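PDB 4MYK: formiminoglutamase, which hydrolyses N-formimino-L-glutamate as an arginase-like manganese metalloenzyme with the arginase/deacetylase fold. Local coordinates for residues Gly255-Ala258 against Gln259-Phe262; Cys265-Ala268 against Gly269-Thr273. The protein carries 1 engineered substitution. All coordinates share one frame; numbering follows the deposited sequence.

Contact 1 (Gly255-Ala258 against Gln259-Phe262); sequences GLSA and QEAF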
ATOM      1  N   GLY A 255       8.562   2.509  -4.661  1.00 14.87           N
ATOM      2  CA  GLY A 255       8.441   3.717  -5.449  1.00 15.17           C
ATOM      3  C   GLY A 255       7.549   4.766  -4.811  1.00 15.59           C
ATOM      4  O   GLY A 255       7.163   4.662  -3.647  1.00 18.83           O
ATOM      5  N   LEU A 256       7.222   5.785  -5.592  1.00 14.02           N
ATOM      6  CA  LEU A 256       6.498   6.937  -5.092  1.00 17.89           C
ATOM      7  C   LEU A 256       5.103   6.551  -4.637  1.00 17.04           C
ATOM      8  O   LEU A 256       4.456   5.711  -5.248  1.00 15.17           O
ATOM      9  CB  LEU A 256       6.424   8.022  -6.175  1.00 17.98           C
ATOM     10  CG  LEU A 256       7.750   8.629  -6.660  1.00 17.17           C
ATOM     11  CD1 LEU A 256       7.501   9.504  -7.856  1.00 13.86           C
ATOM     12  CD2 LEU A 256       8.471   9.408  -5.543  1.00 14.43           C
ATOM     13  N   SER A 257       4.628   7.168  -3.567  1.00 14.40           N
ATOM     14  CA  SER A 257       3.254   6.935  -3.171  1.00 15.53           C
ATOM     15  C   SER A 257       2.333   7.828  -4.006  1.00 14.46           C
ATOM     16  O   SER A 257       2.779   8.780  -4.651  1.00 13.93           O
ATOM     17  CB  SER A 257       3.062   7.205  -1.680  1.00 15.91           C
ATOM     18  OG  SER A 257       3.225   8.579  -1.387  1.00 15.56           O
ATOM     19  N   ALA A 258       1.047   7.507  -4.002  1.00 13.41           N
ATOM     20  CA  ALA A 258       0.078   8.312  -4.728  1.00 15.16           C
ATOM     21  C   ALA A 258       0.084   9.768  -4.229  1.00 13.85           C
ATOM     22  O   ALA A 258       0.084  10.692  -5.037  1.00 16.62           O
ATOM     23  CB  ALA A 258      -1.343   7.674  -4.647  1.00 12.78           C
ATOM     24  N   GLN A 259       0.118   9.969  -2.911  1.00 15.40           N
ATOM     25  CA  GLN A 259       0.168  11.325  -2.340  1.00 13.81           C
ATOM     26  C   GLN A 259       1.392  12.121  -2.809  1.00 15.27           C
ATOM     27  O   GLN A 259       1.293  13.308  -3.115  1.00 14.55           O
ATOM     28  CB  GLN A 259       0.140  11.277  -0.809  1.00 16.42           C
ATOM     29  CG  GLN A 259      -0.143  12.630  -0.159  1.00 17.65           C
ATOM     30  CD  GLN A 259      -1.423  13.276  -0.688  1.00 19.02           C
ATOM     31  OE1 GLN A 259      -2.520  12.732  -0.537  1.00 20.91           O
ATOM     32  NE2 GLN A 259      -1.288  14.442  -1.304  1.00 19.86           N
ATOM     33  N   GLU A 260       2.548  11.464  -2.844  1.00 14.67           N
ATOM     34  CA  GLU A 260       3.766  12.093  -3.346  1.00 14.46           C
ATOM     35  C   GLU A 260       3.587  12.510  -4.797  1.00 15.25           C
ATOM     36  O   GLU A 260       3.926  13.632  -5.171  1.00 16.83           O
ATOM     37  CB  GLU A 260       4.951  11.139  -3.220  1.00 15.77           C
ATOM     38  CG  GLU A 260       5.388  10.893  -1.791  1.00 15.76           C
ATOM     39  CD  GLU A 260       6.479   9.853  -1.722  1.00 19.89           C
ATOM     40  OE1 GLU A 260       6.375   8.846  -2.461  1.00 18.86           O
ATOM     41  OE2 GLU A 260       7.442  10.043  -0.943  1.00 22.40           O
ATOM     42  N   ALA A 261       3.046  11.600  -5.602  1.00 15.07           N
ATOM     43  CA  ALA A 261       2.747  11.871  -7.000  1.00 15.24           C
ATOM     44  C   ALA A 261       1.874  13.120  -7.144  1.00 13.77           C
ATOM     45  O   ALA A 261       2.218  14.037  -7.889  1.00 15.72           O
ATOM     46  CB  ALA A 261       2.078  10.668  -7.637  1.00 16.14           C
ATOM     47  N   PHE A 262       0.751  13.154  -6.429  1.00 14.47           N
ATOM     48  CA  PHE A 262      -0.139  14.314  -6.429  1.00 13.45           C
ATOM     49  C   PHE A 262       0.616  15.579  -6.036  1.00 17.13           C
ATOM     50  O   PHE A 262       0.541  16.596  -6.725  1.00 16.96           O
ATOM     51  CB  PHE A 262      -1.273  14.130  -5.431  1.00 15.11           C
ATOM     52  CG  PHE A 262      -2.172  12.983  -5.740  1.00 15.34           C
ATOM     53  CD1 PHE A 262      -2.027  12.271  -6.914  1.00 15.48           C
ATOM     54  CD2 PHE A 262      -3.169  12.615  -4.850  1.00 13.33           C
ATOM     55  CE1 PHE A 262      -2.863  11.207  -7.199  1.00 17.75           C
ATOM     56  CE2 PHE A 262      -4.006  11.561  -5.121  1.00 14.58           C
ATOM     57  CZ  PHE A 262      -3.857  10.850  -6.301  1.00 18.15           C
TER
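Glu260 reaches back from the first turn of helix 258-270 and lays its carboxylate against the backbone of Ser257, completing a capping box at the helix N-terminus. OE1 of Glu260 accepts from the backbone N of Ser257 at 2.7 Å; the donor arrives on the anti side of the carboxylate, 19° out of its plane. The chain of Glu260 gets there by running extended beyond CG, with CG beside its own backbone N (chi1 -70°). In return, OG of Ser257 accepts a weak bond from the backbone N of Glu260 at 3.3 Å and gives a second weak one to OE1. Leu256 crosses the Glu260 chain at about a right angle, its CD2 3.8 Å from OE1. The carbonyl O of Ala258 sits over one face of the Phe262 ring, near the CG-CD1 bond rather than the ring centre and 3.2 Å from CD1; the same oxygen accepts the backbone N-H of Phe262. A salt bridge from Arg212 also reaches OE1 of Glu260. With a backbone N-H and a guanidinium, and more weakly a hydroxyl, converging on this one oxygen, and the helix N-terminus beside it, the carboxylate is probably stabilised as the anion.

Contact 2 (Cys265-Ala268 against Gly269-Thr273); sequences CFLA and GKTPT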
ATOM      1  N   CYS A 265       2.874  16.668  -8.815  1.00 14.90           N
ATOM      2  CA  CYS A 265       2.111  17.236  -9.920  1.00 14.70           C
ATOM      3  C   CYS A 265       1.619  18.659  -9.612  1.00 16.33           C
ATOM      4  O   CYS A 265       1.641  19.524 -10.483  1.00 14.50           O
ATOM      5  CB  CYS A 265       0.954  16.315 -10.308  1.00 16.23           C
ATOM      6  SG  CYS A 265       1.529  14.855 -11.182  1.00 14.39           S
ATOM      7  N   PHE A 266       1.203  18.892  -8.367  1.00 15.69           N
ATOM      8  CA  PHE A 266       0.829  20.233  -7.935  1.00 15.68           C
ATOM      9  C   PHE A 266       2.009  21.211  -8.051  1.00 18.76           C
ATOM     10  O   PHE A 266       1.850  22.330  -8.542  1.00 18.08           O
ATOM     11  CB  PHE A 266       0.299  20.216  -6.507  1.00 16.21           C
ATOM     12  CG  PHE A 266      -0.343  21.519  -6.082  1.00 19.95           C
ATOM     13  CD1 PHE A 266       0.426  22.562  -5.588  1.00 20.99           C
ATOM     14  CD2 PHE A 266      -1.715  21.695  -6.177  1.00 17.39           C
ATOM     15  CE1 PHE A 266      -0.169  23.759  -5.198  1.00 23.85           C
ATOM     16  CE2 PHE A 266      -2.310  22.885  -5.788  1.00 21.26           C
ATOM     17  CZ  PHE A 266      -1.540  23.917  -5.303  1.00 18.90           C
ATOM     18  N   LEU A 267       3.189  20.793  -7.597  1.00 18.98           N
ATOM     19  CA  LEU A 267       4.376  21.640  -7.702  1.00 19.87           C
ATOM     20  C   LEU A 267       4.632  21.995  -9.161  1.00 19.71           C
ATOM     21  O   LEU A 267       4.764  23.165  -9.501  1.00 20.56           O
ATOM     22  CB  LEU A 267       5.608  20.954  -7.081  1.00 19.35           C
ATOM     23  CG  LEU A 267       6.984  21.642  -7.164  1.00 20.89           C
ATOM     24  CD1 LEU A 267       6.998  22.970  -6.427  1.00 18.83           C
ATOM     25  CD2 LEU A 267       8.071  20.717  -6.615  1.00 20.47           C
ATOM     26  N   ALA A 268       4.687  20.974 -10.014  1.00 16.88           N
ATOM     27  CA  ALA A 268       4.900  21.155 -11.443  1.00 17.23           C
ATOM     28  C   ALA A 268       3.918  22.171 -12.025  1.00 17.97           C
ATOM     29  O   ALA A 268       4.290  23.031 -12.830  1.00 17.89           O
ATOM     30  CB  ALA A 268       4.779  19.811 -12.164  1.00 14.98           C
ATOM     31  N   GLY A 269       2.660  22.060 -11.612  1.00 15.80           N
ATOM     32  CA  GLY A 269       1.607  22.928 -12.112  1.00 20.84           C
ATOM     33  C   GLY A 269       1.808  24.389 -11.751  1.00 19.21           C
ATOM     34  O   GLY A 269       1.595  25.275 -12.579  1.00 22.30           O
ATOM     35  N   LYS A 270       2.222  24.641 -10.513  1.00 20.04           N
ATOM     36  CA  LYS A 270       2.446  26.005 -10.038  1.00 19.80           C
ATOM     37  C   LYS A 270       3.800  26.565 -10.497  1.00 20.32           C
ATOM     38  O   LYS A 270       4.060  27.763 -10.364  1.00 22.09           O
ATOM     39  CB  LYS A 270       2.340  26.056  -8.511  1.00 20.79           C
ATOM     40  CG  LYS A 270       3.498  25.404  -7.799  1.00 20.60           C
ATOM     41  CD  LYS A 270       3.210  25.270  -6.331  1.00 25.62           C
ATOM     42  CE  LYS A 270       2.977  26.626  -5.698  1.00 28.68           C
ATOM     43  NZ  LYS A 270       4.260  27.281  -5.297  1.00 38.44           N
ATOM     44  N   THR A 271       4.648  25.691 -11.039  1.00 21.16           N
ATOM     45  CA  THR A 271       5.997  26.055 -11.498  1.00 22.19           C
ATOM     46  C   THR A 271       5.960  26.527 -12.945  1.00 20.46           C
ATOM     47  O   THR A 271       5.816  25.717 -13.856  1.00 18.39           O
ATOM     48  CB  THR A 271       6.979  24.860 -11.367  1.00 19.75           C
ATOM     49  OG1 THR A 271       7.259  24.632  -9.982  1.00 18.83           O
ATOM     50  CG2 THR A 271       8.286  25.139 -12.099  1.00 19.78           C
ATOM     51  N   PRO A 272       6.098  27.842 -13.151  1.00 21.20           N
ATOM     52  CA  PRO A 272       5.864  28.510 -14.438  1.00 18.63           C
ATOM     53  C   PRO A 272       6.869  28.146 -15.531  1.00 19.61           C
ATOM     54  O   PRO A 272       6.587  28.365 -16.713  1.00 22.87           O
ATOM     55  CB  PRO A 272       5.969  29.995 -14.084  1.00 22.60           C
ATOM     56  CG  PRO A 272       6.809  30.036 -12.871  1.00 24.72           C
ATOM     57  CD  PRO A 272       6.466  28.796 -12.094  1.00 20.65           C
ATOM     58  N   THR A 273       8.020  27.599 -15.157  1.00 21.45           N
ATOM     59  CA  THR A 273       8.976  27.130 -16.156  1.00 19.70           C
ATOM     60  C   THR A 273       8.583  25.772 -16.753  1.00 19.18           C
ATOM     61  O   THR A 273       9.156  25.343 -17.758  1.00 20.96           O
ATOM     62  CB  THR A 273      10.406  27.041 -15.596  1.00 20.99           C
ATOM     63  OG1 THR A 273      10.425  26.180 -14.449  1.00 24.55           O
ATOM     64  CG2 THR A 273      10.911  28.426 -15.213  1.00 21.35           C
TER
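Phe266 overlaps the aliphatic part of Lys270 one turn later in the helix, ring atom CE1 lying 3.9 Å from CD of the lysine. This is the C-terminal end of helix 258-270, the crossover helix of a beta-alpha-beta unit that links the parallel strands 231-236 and 274-280. The lysine chain sets out between its backbone N and carbonyl carbon (chi1 72°), which brings CG to 3.1 Å from the carbonyl O of Leu267 and leads CD on toward the aromatic ring. The last regular helical bonds run from Gly269 N to Cys265 O and from Lys270 N to Phe266 O, the latter at 3.1 Å. Thr271 then leaves helical geometry. Its backbone N makes weak bonds to both Leu267 O and Ala268 O, so the amide is shared between two carbonyls where the helix ends.

Leu267 and Thr271 meet on another side of the turn, CD1 of the leucine 3.9 Å from OG1 of the threonine. Helix 216-227 packs against both side chains, Leu267 touching Val217 and Leu220 and Thr271 touching Phe224, while Cys265 and Ala268 lean on strand 231-236 through Phe235 and Phe233. Past the turn, Thr273 pairs its backbone with Thr231 as the chain enters the sheet. The Thr271 hydroxyl supplements the weak amide bonds: OG1 donates to Leu267 O at 2.9 Å, approaching from above the carbonyl plane, 51° out of it.

In the fold
Contacts 1 and 2 mark the start and finish of one helix, 258-270, with centres 15 Å apart; only two residues separate them along the chain. The helix returns the chain from strand 231-236, at whose end lie the manganese ligands Asp236 and Asp238, to the neighbouring parallel strand 274-280. Contact 1 is therefore at the metal-site end: the side chain of Leu256 is about 9 Å from those of Asp146 and Asp236 and about 11 Å from a manganese ion. Val254 of a second subunit packs on contact 1, whereas contact 2 touches no other chain. Both contacts pack against helix 290-306 and strand 231-236.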